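D-glycero-beta-D-manno-heptose-1,7-bisphosphate 7-phosphatase (Mesorhizobium loti, PDB 2O2X) hydrolyses the C-7 phosphate of D-glycero-beta-D-manno-heptose 1,7-bisphosphate, a magnesium-dependent step in making ADP-L-glycero-beta-D-manno-heptose. Local coordinates at residues V75-R86 / V112-A123; R136-V144 / A165-L175. All coordinates share one frame; numbering follows the deposited sequence.

Interaction 1: V75-R86 / V112-A123; sequences VVVVTNQSGIAR and VDMVLACAYHEA
V77 and V115 sit at the middle of a parallel strand pair, 75-80 beside 114-118, two neighbours in the central sheet of the HAD fold. Backbone bonds run the length of the pair: V77 N to M114 O, L116 N to V77 O, T79 N to L116 O, C118 N to T79 O and, just past the strand, Q81 N to C118 O. At the start of the pair D113 grips V75 twice: OD2 accepts from V75 N through its anti lone pair (2.9 Å, 171°), and D113 N donates to V75 O. R25 makes a salt bridge to OD1 of D113.

Apolar contacts line both faces. On the one carrying V76, V78 and L116, L116 CD1 lies 3.5 Å from V76 CG1 and touches V78 CG1 as well; on the other, V77 CB meets V115 CG2, V77 CG2 meets V112 CG1, and T79 CG2 packs 3.6 Å from A117 CB. That methyl stands between backbone N and carbonyl carbon, leaving OG1 anti to the N (chi1 176°); OG1 lies in the amide plane of Q81 and accepts from Q81 NE2 at 2.9 Å.

Beyond the strands, A119 CB meets I84 CB, and the R86 guanidinium lies flat on the H121 ring, planes 19° apart, with NH1 3.5 Å from H121 CE1. A water bridges R86 NE and A123 O.

Q81 NE2 also donates to OD2 of D39, by similarity the proton donor. The C-terminal end of the pair thus carries T79, whose hydroxyl, by similarity stabilising the phosphoryl group, Q81 helps orient.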
loop_
_atom_site.group_PDB
_atom_site.type_symbol
_atom_site.label_atom_id
_atom_site.label_comp_id
_atom_site.label_asym_id
_atom_site.label_seq_id
_atom_site.Cartn_x
_atom_site.Cartn_y
_atom_site.Cartn_z
ATOM N N VAL A 75 6.498 6.242 -1.643
ATOM C CA VAL A 75 5.538 5.199 -1.967
ATOM C C VAL A 75 5.529 4.179 -0.850
ATOM O O VAL A 75 6.555 3.592 -0.514
ATOM C CB VAL A 75 5.862 4.553 -3.320
ATOM C CG1 VAL A 75 4.892 3.411 -3.604
ATOM C CG2 VAL A 75 5.856 5.606 -4.470
ATOM N N VAL A 76 4.367 4.009 -0.228
ATOM C CA VAL A 76 4.214 3.200 0.967
ATOM C C VAL A 76 3.248 2.062 0.704
ATOM O O VAL A 76 2.078 2.282 0.387
ATOM C CB VAL A 76 3.731 4.033 2.173
ATOM C CG1 VAL A 76 3.583 3.171 3.401
ATOM C CG2 VAL A 76 4.687 5.215 2.440
ATOM N N VAL A 77 3.760 0.829 0.809
ATOM C CA VAL A 77 2.934 -0.373 0.610
ATOM C C VAL A 77 2.272 -0.696 1.931
ATOM O O VAL A 77 2.955 -0.794 2.945
ATOM C CB VAL A 77 3.772 -1.552 0.117
ATOM C CG1 VAL A 77 2.889 -2.813 -0.017
ATOM C CG2 VAL A 77 4.435 -1.214 -1.232
ATOM N N VAL A 78 0.959 -0.856 1.932
ATOM C CA VAL A 78 0.191 -1.190 3.157
ATOM C C VAL A 78 -0.676 -2.399 2.809
ATOM O O VAL A 78 -1.577 -2.325 1.975
ATOM C CB VAL A 78 -0.661 -0.013 3.711
ATOM C CG1 VAL A 78 0.235 1.010 4.336
ATOM C CG2 VAL A 78 -1.538 0.629 2.619
ATOM N N THR A 79 -0.366 -3.546 3.400
ATOM C CA THR A 79 -0.952 -4.819 2.929
ATOM C C THR A 79 -1.433 -5.657 4.107
ATOM O O THR A 79 -0.694 -5.860 5.067
ATOM C CB THR A 79 0.042 -5.624 2.040
ATOM O OG1 THR A 79 -0.507 -6.895 1.680
ATOM C CG2 THR A 79 1.369 -5.873 2.702
ATOM N N ASN A 80 -2.658 -6.169 4.014
ATOM C CA ASN A 80 -3.144 -7.190 4.927
ATOM C C ASN A 80 -2.690 -8.548 4.375
ATOM O O ASN A 80 -2.854 -8.864 3.199
ATOM C CB ASN A 80 -4.672 -7.246 5.011
ATOM C CG ASN A 80 -5.336 -6.044 5.734
ATOM O OD1 ASN A 80 -4.685 -5.240 6.408
ATOM N ND2 ASN A 80 -6.676 -5.962 5.624
ATOM N N GLN A 81 -2.103 -9.355 5.246
ATOM C CA GLN A 81 -1.631 -10.693 4.943
ATOM C C GLN A 81 -2.293 -11.703 5.870
ATOM O O GLN A 81 -1.625 -12.378 6.687
ATOM C CB GLN A 81 -0.099 -10.716 5.043
ATOM C CG GLN A 81 0.595 -9.846 3.986
ATOM C CD GLN A 81 0.572 -10.468 2.612
ATOM O OE1 GLN A 81 0.826 -11.674 2.454
ATOM N NE2 GLN A 81 0.286 -9.658 1.594
ATOM N N SER A 82 -3.609 -11.836 5.745
ATOM C CA SER A 82 -4.377 -12.702 6.648
ATOM C C SER A 82 -4.001 -14.159 6.531
ATOM O O SER A 82 -4.244 -14.920 7.464
ATOM C CB SER A 82 -5.872 -12.559 6.388
ATOM O OG SER A 82 -6.226 -13.144 5.145
ATOM N N GLY A 83 -3.392 -14.561 5.422
ATOM C CA GLY A 83 -2.995 -15.951 5.257
ATOM C C GLY A 83 -2.043 -16.389 6.348
ATOM O O GLY A 83 -1.962 -17.574 6.654
ATOM N N ILE A 84 -1.300 -15.442 6.937
ATOM C CA ILE A 84 -0.380 -15.751 8.020
ATOM C C ILE A 84 -1.142 -16.186 9.267
ATOM O O ILE A 84 -0.832 -17.229 9.828
ATOM C CB ILE A 84 0.606 -14.559 8.275
ATOM C CG1 ILE A 84 1.467 -14.363 7.025
ATOM C CG2 ILE A 84 1.486 -14.832 9.485
ATOM C CD1 ILE A 84 2.356 -13.151 7.031
ATOM N N ALA A 85 -2.155 -15.438 9.679
ATOM C CA ALA A 85 -2.982 -15.843 10.813
ATOM C C ALA A 85 -3.696 -17.161 10.567
ATOM O O ALA A 85 -3.989 -17.912 11.519
ATOM C CB ALA A 85 -3.992 -14.780 11.154
ATOM N N ARG A 86 -4.027 -17.402 9.307
ATOM C CA ARG A 86 -4.800 -18.591 8.914
ATOM C C ARG A 86 -3.944 -19.827 8.687
ATOM O O ARG A 86 -4.460 -20.901 8.404
ATOM C CB ARG A 86 -5.610 -18.257 7.685
ATOM C CG ARG A 86 -6.546 -17.100 7.958
ATOM C CD ARG A 86 -7.155 -16.528 6.733
ATOM N NE ARG A 86 -8.419 -17.170 6.458
ATOM C CZ ARG A 86 -9.414 -16.576 5.811
ATOM N NH1 ARG A 86 -9.283 -15.327 5.345
ATOM N NH2 ARG A 86 -10.537 -17.240 5.625
ATOM N N VAL A 112 9.696 1.342 -4.115
ATOM C CA VAL A 112 8.888 1.806 -3.000
ATOM C C VAL A 112 9.826 2.192 -1.853
ATOM O O VAL A 112 11.042 1.935 -1.897
ATOM C CB VAL A 112 7.858 0.769 -2.546
ATOM C CG1 VAL A 112 7.041 0.227 -3.741
ATOM C CG2 VAL A 112 8.478 -0.362 -1.791
ATOM N N ASP A 113 9.255 2.841 -0.843
ATOM C CA ASP A 113 10.021 3.446 0.260
ATOM C C ASP A 113 9.715 2.887 1.644
ATOM O O ASP A 113 10.485 3.063 2.589
ATOM C CB ASP A 113 9.809 4.937 0.201
ATOM C CG ASP A 113 10.253 5.498 -1.129
ATOM O OD1 ASP A 113 11.501 5.438 -1.375
ATOM O OD2 ASP A 113 9.391 5.911 -1.946
HETATM N N MSE A 114 8.591 2.191 1.782
HETATM C CA MSE A 114 8.269 1.559 3.056
HETATM C C MSE A 114 7.249 0.454 2.783
HETATM O O MSE A 114 6.402 0.590 1.880
HETATM C CB MSE A 114 7.717 2.579 4.041
HETATM C CG MSE A 114 7.408 2.032 5.405
HETATM SE SE MSE A 114 6.946 3.339 6.745
HETATM C CE MSE A 114 8.725 3.950 7.153
ATOM N N VAL A 115 7.349 -0.628 3.543
ATOM C CA VAL A 115 6.339 -1.706 3.521
ATOM C C VAL A 115 5.806 -1.938 4.926
ATOM O O VAL A 115 6.602 -2.165 5.851
ATOM C CB VAL A 115 6.944 -3.027 2.997
ATOM C CG1 VAL A 115 5.925 -4.177 3.066
ATOM C CG2 VAL A 115 7.465 -2.855 1.568
ATOM N N LEU A 116 4.482 -1.898 5.088
ATOM C CA LEU A 116 3.804 -2.323 6.310
ATOM C C LEU A 116 2.853 -3.454 5.976
ATOM O O LEU A 116 2.190 -3.436 4.933
ATOM C CB LEU A 116 3.063 -1.200 7.017
ATOM C CG LEU A 116 3.916 0.045 7.300
ATOM C CD1 LEU A 116 3.800 1.063 6.195
ATOM C CD2 LEU A 116 3.441 0.742 8.580
ATOM N N ALA A 117 2.816 -4.464 6.832
ATOM C CA ALA A 117 1.937 -5.596 6.644
ATOM C C ALA A 117 1.351 -6.059 7.964
ATOM O O ALA A 117 2.019 -6.002 9.020
ATOM C CB ALA A 117 2.676 -6.747 5.979
ATOM N N CYS A 118 0.107 -6.489 7.907
ATOM C CA CYS A 118 -0.660 -6.921 9.087
ATOM C C CYS A 118 -1.220 -8.313 8.875
ATOM O O CYS A 118 -2.001 -8.524 7.951
ATOM C CB CYS A 118 -1.781 -5.962 9.382
ATOM S SG CYS A 118 -2.645 -6.453 10.927
ATOM N N ALA A 119 -0.840 -9.250 9.751
ATOM C CA ALA A 119 -1.237 -10.666 9.641
ATOM C C ALA A 119 -2.557 -10.990 10.326
ATOM O O ALA A 119 -3.169 -12.016 10.015
ATOM C CB ALA A 119 -0.165 -11.540 10.212
ATOM N N TYR A 120 -2.961 -10.176 11.291
ATOM C CA TYR A 120 -4.067 -10.534 12.177
ATOM C C TYR A 120 -5.391 -10.672 11.437
ATOM O O TYR A 120 -5.748 -9.829 10.597
ATOM C CB TYR A 120 -4.236 -9.470 13.246
ATOM C CG TYR A 120 -3.035 -9.276 14.159
ATOM C CD1 TYR A 120 -2.513 -10.333 14.898
ATOM C CD2 TYR A 120 -2.444 -8.026 14.315
ATOM C CE1 TYR A 120 -1.407 -10.144 15.764
ATOM C CE2 TYR A 120 -1.349 -7.832 15.181
ATOM C CZ TYR A 120 -0.851 -8.890 15.894
ATOM O OH TYR A 120 0.235 -8.693 16.728
ATOM N N HIS A 121 -6.156 -11.715 11.749
ATOM C CA HIS A 121 -7.457 -11.899 11.119
ATOM C C HIS A 121 -8.372 -12.705 12.017
ATOM O O HIS A 121 -7.921 -13.660 12.645
ATOM C CB HIS A 121 -7.271 -12.600 9.768
ATOM C CG HIS A 121 -8.503 -12.660 8.912
ATOM N ND1 HIS A 121 -9.453 -13.659 9.021
ATOM C CD2 HIS A 121 -8.917 -11.857 7.905
ATOM C CE1 HIS A 121 -10.406 -13.450 8.127
ATOM N NE2 HIS A 121 -10.101 -12.369 7.429
ATOM N N GLU A 122 -9.658 -12.375 11.973
ATOM C CA GLU A 122 -10.700 -13.031 12.817
ATOM C C GLU A 122 -10.814 -14.533 12.611
ATOM O O GLU A 122 -11.167 -15.262 13.557
ATOM C CB GLU A 122 -12.060 -12.378 12.578
ATOM C CG GLU A 122 -12.618 -12.520 11.187
ATOM C CD GLU A 122 -13.483 -13.747 10.990
ATOM O OE1 GLU A 122 -13.915 -14.374 11.994
ATOM O OE2 GLU A 122 -13.752 -14.072 9.807
ATOM N N ALA A 123 -10.526 -14.999 11.395
ATOM C CA ALA A 123 -10.629 -16.405 11.049
ATOM C C ALA A 123 -9.329 -17.155 11.201
ATOM O O ALA A 123 -9.166 -18.276 10.725
ATOM C CB ALA A 123 -11.172 -16.560 9.623
HETATM O O HOH W 1 -8.990 -19.568 8.275
#

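Interaction 2: R136-V144 / A165-L175; sequences RKPNPGMLV and ADMQAGKRAGL
K137 reaches across to D166 in the HAD (haloacid dehalogenase-like) fold, where the loop leading into helix 141-150 packs on helix 164-172. The lysine chain passes A169 CB with its CG, then bends at chi3 (-67°), and NZ meets D166 OD1 nearly head-on to the C-O bond in a 2.6 Å salt bridge. NZ also makes a salt bridge to OD1 of D37, the probable nucleophile, and bonds to V78 O. An alanine here would probably leave D166 OD1 without its cationic partner and V78 O without its donor.

P138, which follows a cis peptide bond, lies side by side with both Q168 and R172. Its CB is 3.3 Å from Q168 OE1 and sits 3.6 Å above one face of the R172 guanidinium, toward the rim. P140, the N-cap residue of helix 141-150, crosses R172 at about a right angle, its CG against R172 CB, and sets its own CB 3.8 Å from A173 CB. Deeper in, L143 CD2 rests on G170 CA and A173 CB. N139 ND2 donates to H133 O. In one of two R172 conformers, a water near the guanidinium plane accepts from R172 NH1 at 3.1 Å and lies 3.0 Å from N139 OD1.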
loop_
_atom_site.group_PDB
_atom_site.type_symbol
_atom_site.label_atom_id
_atom_site.label_comp_id
_atom_site.label_asym_id
_atom_site.label_seq_id
_atom_site.Cartn_x
_atom_site.Cartn_y
_atom_site.Cartn_z
ATOM N N ARG A 136 -5.074 -3.587 10.947
ATOM C CA ARG A 136 -5.687 -4.361 9.862
ATOM C C ARG A 136 -6.695 -3.461 9.161
ATOM O O ARG A 136 -7.674 -3.040 9.757
ATOM C CB ARG A 136 -6.387 -5.616 10.363
ATOM C CG ARG A 136 -6.977 -6.405 9.217
ATOM C CD ARG A 136 -7.941 -7.487 9.642
ATOM N NE ARG A 136 -8.620 -8.075 8.496
ATOM C CZ ARG A 136 -9.853 -7.771 8.102
ATOM N NH1 ARG A 136 -10.607 -6.891 8.776
ATOM N NH2 ARG A 136 -10.351 -8.393 7.032
ATOM N N LYS A 137 -6.472 -3.171 7.880
ATOM C CA LYS A 137 -7.431 -2.397 7.063
ATOM C C LYS A 137 -8.746 -3.164 7.100
ATOM O O LYS A 137 -8.733 -4.383 6.978
ATOM C CB LYS A 137 -6.937 -2.246 5.630
ATOM C CG LYS A 137 -5.596 -1.576 5.463
ATOM C CD LYS A 137 -5.120 -1.580 3.997
ATOM C CE LYS A 137 -4.810 -2.974 3.469
ATOM N NZ LYS A 137 -4.427 -2.974 2.000
ATOM N N PRO A 138 -9.897 -2.457 7.227
ATOM C CA PRO A 138 -10.117 -1.012 7.095
ATOM C C PRO A 138 -9.677 -0.085 8.240
ATOM O O PRO A 138 -9.763 1.142 8.082
ATOM C CB PRO A 138 -11.633 -0.926 6.879
ATOM C CG PRO A 138 -12.142 -2.057 7.726
ATOM C CD PRO A 138 -11.170 -3.174 7.445
ATOM N N ASN A 139 -9.197 -0.611 9.360
ATOM C CA ASN A 139 -8.630 0.263 10.365
ATOM C C ASN A 139 -7.383 0.950 9.762
ATOM O O ASN A 139 -6.690 0.361 8.917
ATOM C CB ASN A 139 -8.310 -0.481 11.655
ATOM C CG ASN A 139 -9.545 -1.075 12.315
ATOM O OD1 ASN A 139 -10.592 -0.446 12.361
ATOM N ND2 ASN A 139 -9.425 -2.291 12.808
ATOM N N PRO A 140 -7.182 2.240 10.065
ATOM C CA PRO A 140 -6.131 3.053 9.445
ATOM C C PRO A 140 -4.729 2.957 10.045
ATOM O O PRO A 140 -3.848 3.732 9.656
ATOM C CB PRO A 140 -6.661 4.467 9.641
ATOM C CG PRO A 140 -7.370 4.383 10.951
ATOM C CD PRO A 140 -8.048 3.052 10.931
ATOM N N GLY A 141 -4.495 2.000 10.929
ATOM C CA GLY A 141 -3.247 1.981 11.695
ATOM C C GLY A 141 -1.981 2.015 10.888
ATOM O O GLY A 141 -1.012 2.686 11.257
HETATM N N MSE A 142 -1.949 1.272 9.787
HETATM C CA MSE A 142 -0.690 1.219 9.011
HETATM C C MSE A 142 -0.403 2.571 8.360
HETATM O O MSE A 142 0.748 2.959 8.175
HETATM C CB MSE A 142 -0.735 0.122 7.927
HETATM C CG MSE A 142 -0.574 -1.243 8.501
HETATM SE SE MSE A 142 -0.441 -2.643 7.151
HETATM C CE MSE A 142 -2.261 -2.733 6.608
ATOM N N LEU A 143 -1.457 3.278 7.939
ATOM C CA LEU A 143 -1.283 4.603 7.352
ATOM C C LEU A 143 -0.816 5.586 8.425
ATOM O O LEU A 143 0.092 6.373 8.197
ATOM C CB LEU A 143 -2.580 5.108 6.687
ATOM C CG LEU A 143 -3.037 4.438 5.388
ATOM C CD1 LEU A 143 -3.537 3.027 5.617
ATOM C CD2 LEU A 143 -4.083 5.294 4.723
ATOM N N VAL A 144 -1.449 5.530 9.587
ATOM C CA VAL A 144 -1.095 6.422 10.692
ATOM C C VAL A 144 0.351 6.154 11.129
ATOM O O VAL A 144 1.137 7.091 11.339
ATOM C CB VAL A 144 -2.109 6.256 11.854
ATOM C CG1 VAL A 144 -1.628 6.966 13.133
ATOM C CG2 VAL A 144 -3.456 6.748 11.432
ATOM N N ALA A 165 -11.878 -1.928 1.701
ATOM C CA ALA A 165 -11.120 -1.693 2.927
ATOM C C ALA A 165 -9.975 -0.705 2.759
ATOM O O ALA A 165 -9.609 -0.026 3.700
ATOM C CB ALA A 165 -10.576 -2.997 3.466
ATOM N N ASP A 166 -9.395 -0.631 1.563
ATOM C CA ASP A 166 -8.352 0.344 1.306
ATOM C C ASP A 166 -8.912 1.775 1.308
ATOM O O ASP A 166 -8.268 2.722 1.782
ATOM C CB ASP A 166 -7.682 0.084 -0.048
ATOM C CG ASP A 166 -7.006 -1.290 -0.142
ATOM O OD1 ASP A 166 -6.254 -1.550 0.791
ATOM O OD2 ASP A 166 -7.218 -2.093 -1.124
HETATM N N MSE A 167 -10.114 1.934 0.756
HETATM C CA MSE A 167 -10.751 3.241 0.700
HETATM C C MSE A 167 -11.218 3.661 2.077
HETATM O O MSE A 167 -11.089 4.820 2.443
HETATM C CB MSE A 167 -11.944 3.213 -0.246
HETATM C CG MSE A 167 -11.648 2.839 -1.717
HETATM SE SE MSE A 167 -10.383 4.026 -2.585
HETATM C CE MSE A 167 -8.725 2.939 -2.351
ATOM N N GLN A 168 -11.741 2.704 2.835
ATOM C CA GLN A 168 -12.156 2.962 4.210
ATOM C C GLN A 168 -10.961 3.347 5.086
ATOM O O GLN A 168 -11.014 4.321 5.840
ATOM C CB GLN A 168 -12.877 1.756 4.806
ATOM C CG GLN A 168 -14.198 1.350 4.122
ATOM C CD GLN A 168 -14.674 -0.042 4.536
ATOM O OE1 GLN A 168 -13.898 -0.999 4.549
ATOM N NE2 GLN A 168 -15.961 -0.164 4.877
ATOM N N ALA A 169 -9.856 2.623 4.934
ATOM C CA ALA A 169 -8.646 2.933 5.694
ATOM C C ALA A 169 -8.118 4.334 5.368
ATOM O O ALA A 169 -7.748 5.102 6.246
ATOM C CB ALA A 169 -7.587 1.899 5.403
ATOM N N GLY A 170 -8.083 4.669 4.092
ATOM C CA GLY A 170 -7.712 6.012 3.685
ATOM C C GLY A 170 -8.592 7.092 4.296
ATOM O O GLY A 170 -8.075 8.064 4.847
ATOM N N LYS A 171 -9.913 6.946 4.194
ATOM C CA LYS A 171 -10.847 7.919 4.775
ATOM C C LYS A 171 -10.598 8.052 6.279
ATOM O O LYS A 171 -10.524 9.142 6.822
ATOM C CB LYS A 171 -12.286 7.473 4.508
ATOM C CG LYS A 171 -13.378 8.478 4.917
ATOM C CD LYS A 171 -14.743 8.075 4.362
ATOM C CE LYS A 171 -15.214 6.716 4.926
ATOM N NZ LYS A 171 -16.671 6.430 4.664
ATOM N N ARG A 172 -10.478 6.931 6.949
ATOM C CA ARG A 172 -10.309 6.936 8.407
ATOM C C ARG A 172 -8.978 7.531 8.864
ATOM O O ARG A 172 -8.872 8.006 10.004
ATOM C CB ARG A 172 -10.496 5.530 8.979
ATOM C CG ARG A 172 -11.910 4.962 8.781
ATOM C CD ARG A 172 -12.064 3.568 9.359
ATOM N NE ARG A 172 -13.179 2.819 8.793
ATOM C CZ ARG A 172 -13.479 1.568 9.128
ATOM N NH1 ARG A 172 -12.764 0.928 10.048
ATOM N NH2 ARG A 172 -14.497 0.947 8.559
ATOM N N ALA A 173 -7.964 7.490 7.995
ATOM C CA ALA A 173 -6.654 8.074 8.252
ATOM C C ALA A 173 -6.613 9.586 7.994
ATOM O O ALA A 173 -5.611 10.237 8.292
ATOM C CB ALA A 173 -5.577 7.352 7.395
ATOM N N GLY A 174 -7.664 10.129 7.399
ATOM C CA GLY A 174 -7.736 11.560 7.130
ATOM C C GLY A 174 -7.418 11.973 5.701
ATOM O O GLY A 174 -7.337 13.161 5.393
ATOM N N LEU A 175 -7.234 11.013 4.803
ATOM C CA LEU A 175 -7.038 11.333 3.393
ATOM C C LEU A 175 -8.348 11.869 2.809
ATOM O O LEU A 175 -9.408 11.650 3.397
ATOM C CB LEU A 175 -6.589 10.103 2.594
ATOM C CG LEU A 175 -5.119 9.689 2.712
ATOM C CD1 LEU A 175 -4.723 9.286 4.127
ATOM C CD2 LEU A 175 -4.848 8.562 1.726
HETATM O O HOH W 2 -13.120 -1.742 11.536
#

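Interactions 1 and 2 have centres 13 Å apart and touch directly beside the probable active site. K137 of interaction 2 is the meeting point: its NZ lies 2.9 Å from V78 O, and N80 ND2 is 2.9 Å from K137 O, both probable hydrogen bonds to strand 75-80 of interaction 1. Packing adds to this, with Y120 O 3.3 Å from R136 CD and N80 OD1 3.5 Å from M142 CE. By similarity, T79 and K137 both stabilise the phosphoryl group, so each contact supplies one of these residues, while R136 probably contributes to substrate recognition. The K137 side chain comes within about 3 Å of that of D37, which places both contacts beside the probable nucleophile.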